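Local atomic coordinates of thymidylate synthase thyX (Helicobacter pylori, PDB entry 3N3Y), a protein that probably catalyses the FAD-dependent reductive methylation of dUMP to dTMP, with methylenetetrahydrofolate as methyl donor and NADPH as reductant. Residues G71-L77 / M158-T164. Residues are numbered along the deposited sequence.
Sequences GLSRGAL and MPESYKT. With UMP (2'-deoxyuridine 5'-monophosphate), chain G.
In this ThyX subunit the phosphate end of the dUMP pocket is built where two antiparallel strands meet a helix N-terminus, with a G1 beta bulge in the pairing. G71 (phi/psi 84/24), at a positive phi that glycine tolerates best, and L72 are together set opposite the single residue T164: G71 N donates to T164 O at 3.2 Å, L72 N reaches that oxygen only weakly at 3.5 Å, and T164 N returns a strong bond to L72 O at 2.7 Å. L72 and T164 form a hydrogen-bonded pair (CA-CA 5.5 Å), S73 and K163 a non-hydrogen-bonded one (4.6 Å). S73 (chi1 p) N-caps helix 74-80, its OG accepting from A76 N at 3.0 Å and also hydrogen-bonding E190. The type I turn P159-Y162 serves the same helix start: Y162 O accepts from R74 N and E160 O from G75 N, both at 2.9 Å; G75 CA lies 4.8 Å from E160 CA. T164 suits its spot because methyl CG2 packs against L77 CB (4.3 Å) and L72 CB (4.2 Å) while OG1 holds a water. R74, long and cationic (chi1 m, chi2 -96°, chi3 m, chi4 172°), has M158 CE over one guanidinium face, 3.5 Å from NE, and salt-bridges through NE to E160 of the second subunit. The water joins T164 OG1 (2.6 Å) to R74 NH1 (3.0 Å), and R74 NH1 donates to UMP OP1 at 2.6 Å.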
# COMPACT_ATOMS: atom_id res chain seq x y z
N GLY A 71 7.49 -21.41 -14.64
CA GLY A 71 8.34 -22.42 -14.05
C GLY A 71 8.93 -22.07 -12.69
O GLY A 71 9.96 -22.59 -12.30
N LEU A 72 8.26 -21.18 -11.96
CA LEU A 72 8.67 -20.86 -10.61
C LEU A 72 7.98 -21.87 -9.68
O LEU A 72 6.84 -22.28 -9.92
CB LEU A 72 8.22 -19.42 -10.28
CG LEU A 72 8.73 -18.83 -8.97
CD1 LEU A 72 10.20 -18.48 -9.08
CD2 LEU A 72 7.90 -17.63 -8.53
N SER A 73 8.68 -22.31 -8.64
CA SER A 73 8.08 -23.27 -7.71
C SER A 73 7.06 -22.56 -6.82
O SER A 73 7.12 -21.34 -6.64
CB SER A 73 9.16 -23.94 -6.85
OG SER A 73 9.62 -23.10 -5.81
N ARG A 74 6.12 -23.33 -6.27
CA ARG A 74 5.15 -22.80 -5.31
C ARG A 74 5.87 -22.28 -4.07
O ARG A 74 5.44 -21.29 -3.46
CB ARG A 74 4.14 -23.87 -4.88
CG ARG A 74 3.37 -24.51 -6.01
CD ARG A 74 2.03 -23.87 -6.25
NE ARG A 74 1.14 -24.01 -5.09
CZ ARG A 74 -0.04 -23.40 -4.99
NH1 ARG A 74 -0.47 -22.62 -5.98
NH2 ARG A 74 -0.78 -23.56 -3.90
N GLY A 75 6.95 -22.97 -3.68
CA GLY A 75 7.75 -22.56 -2.55
C GLY A 75 8.29 -21.15 -2.75
O GLY A 75 8.27 -20.33 -1.83
N ALA A 76 8.76 -20.86 -3.96
CA ALA A 76 9.28 -19.52 -4.27
C ALA A 76 8.15 -18.50 -4.41
O ALA A 76 8.32 -17.32 -4.11
CB ALA A 76 10.14 -19.54 -5.54
N LEU A 77 7.00 -18.97 -4.89
CA LEU A 77 5.80 -18.13 -4.92
C LEU A 77 5.45 -17.63 -3.51
O LEU A 77 5.04 -16.50 -3.34
CB LEU A 77 4.63 -18.90 -5.51
CG LEU A 77 3.29 -18.16 -5.52
CD1 LEU A 77 3.39 -16.95 -6.46
CD2 LEU A 77 2.13 -19.08 -5.91
N MET A 158 0.18 -31.73 -2.60
CA MET A 158 1.11 -31.21 -3.58
C MET A 158 2.43 -30.73 -2.94
O MET A 158 2.42 -30.06 -1.91
CB MET A 158 0.42 -30.09 -4.35
CG MET A 158 1.28 -29.33 -5.33
SD MET A 158 0.26 -28.11 -6.18
CE MET A 158 -0.36 -27.17 -4.78
N PRO A 159 3.57 -31.07 -3.56
CA PRO A 159 4.85 -30.61 -3.01
C PRO A 159 5.10 -29.14 -3.37
O PRO A 159 4.58 -28.65 -4.38
CB PRO A 159 5.86 -31.51 -3.72
CG PRO A 159 5.28 -31.63 -5.09
CD PRO A 159 3.77 -31.78 -4.83
N GLU A 160 5.91 -28.46 -2.58
CA GLU A 160 6.22 -27.06 -2.85
C GLU A 160 7.04 -26.85 -4.12
O GLU A 160 7.08 -25.75 -4.65
CB GLU A 160 6.95 -26.43 -1.66
CG GLU A 160 6.20 -26.54 -0.37
CD GLU A 160 5.75 -25.20 0.14
OE1 GLU A 160 6.59 -24.26 0.15
OE2 GLU A 160 4.57 -25.08 0.54
N SER A 161 7.68 -27.89 -4.63
CA SER A 161 8.44 -27.75 -5.86
C SER A 161 7.53 -27.73 -7.09
O SER A 161 8.01 -27.59 -8.21
CB SER A 161 9.49 -28.85 -5.98
OG SER A 161 8.89 -30.12 -5.88
N TYR A 162 6.23 -27.87 -6.89
CA TYR A 162 5.30 -27.84 -8.00
C TYR A 162 5.37 -26.50 -8.75
O TYR A 162 5.37 -25.44 -8.14
CB TYR A 162 3.89 -28.08 -7.51
CG TYR A 162 2.98 -28.53 -8.62
CD1 TYR A 162 2.24 -27.62 -9.36
CD2 TYR A 162 2.86 -29.88 -8.94
CE1 TYR A 162 1.41 -28.04 -10.39
CE2 TYR A 162 2.04 -30.31 -9.96
CZ TYR A 162 1.32 -29.39 -10.68
OH TYR A 162 0.49 -29.85 -11.68
N LYS A 163 5.40 -26.57 -10.07
CA LYS A 163 5.52 -25.36 -10.88
C LYS A 163 4.27 -24.50 -10.96
O LYS A 163 3.15 -24.99 -11.06
CB LYS A 163 6.03 -25.68 -12.29
CG LYS A 163 7.53 -25.85 -12.37
CD LYS A 163 7.92 -26.25 -13.76
CE LYS A 163 9.40 -26.56 -13.85
NZ LYS A 163 9.73 -26.87 -15.27
N THR A 164 4.48 -23.20 -10.92
CA THR A 164 3.41 -22.25 -11.13
C THR A 164 3.77 -21.30 -12.29
O THR A 164 4.90 -21.32 -12.80
CB THR A 164 3.10 -21.46 -9.83
OG1 THR A 164 1.89 -20.71 -9.99
CG2 THR A 164 4.24 -20.53 -9.49
N1 UMP G . -5.51 -17.60 -4.72
C2 UMP G . -6.14 -17.19 -3.57
N3 UMP G . -7.36 -17.73 -3.23
C4 UMP G . -7.95 -18.69 -4.05
C5 UMP G . -7.31 -19.11 -5.22
C6 UMP G . -6.09 -18.55 -5.54
O2 UMP G . -5.60 -16.34 -2.85
O4 UMP G . -9.03 -19.17 -3.73
C1' UMP G . -4.20 -17.04 -5.05
C2' UMP G . -3.19 -17.67 -4.10
C3' UMP G . -2.02 -18.01 -4.99
C4' UMP G . -2.64 -18.18 -6.37
O3' UMP G . -1.13 -16.92 -5.02
O4' UMP G . -3.82 -17.41 -6.36
C5' UMP G . -3.00 -19.65 -6.66
O5' UMP G . -3.57 -20.21 -5.50
P UMP G . -4.19 -21.69 -5.39
OP1 UMP G . -3.07 -22.63 -5.71
OP2 UMP G . -5.38 -21.84 -6.31
OP3 UMP G . -4.69 -21.91 -4.00
O HOH W 1 0.03 -22.19 -8.88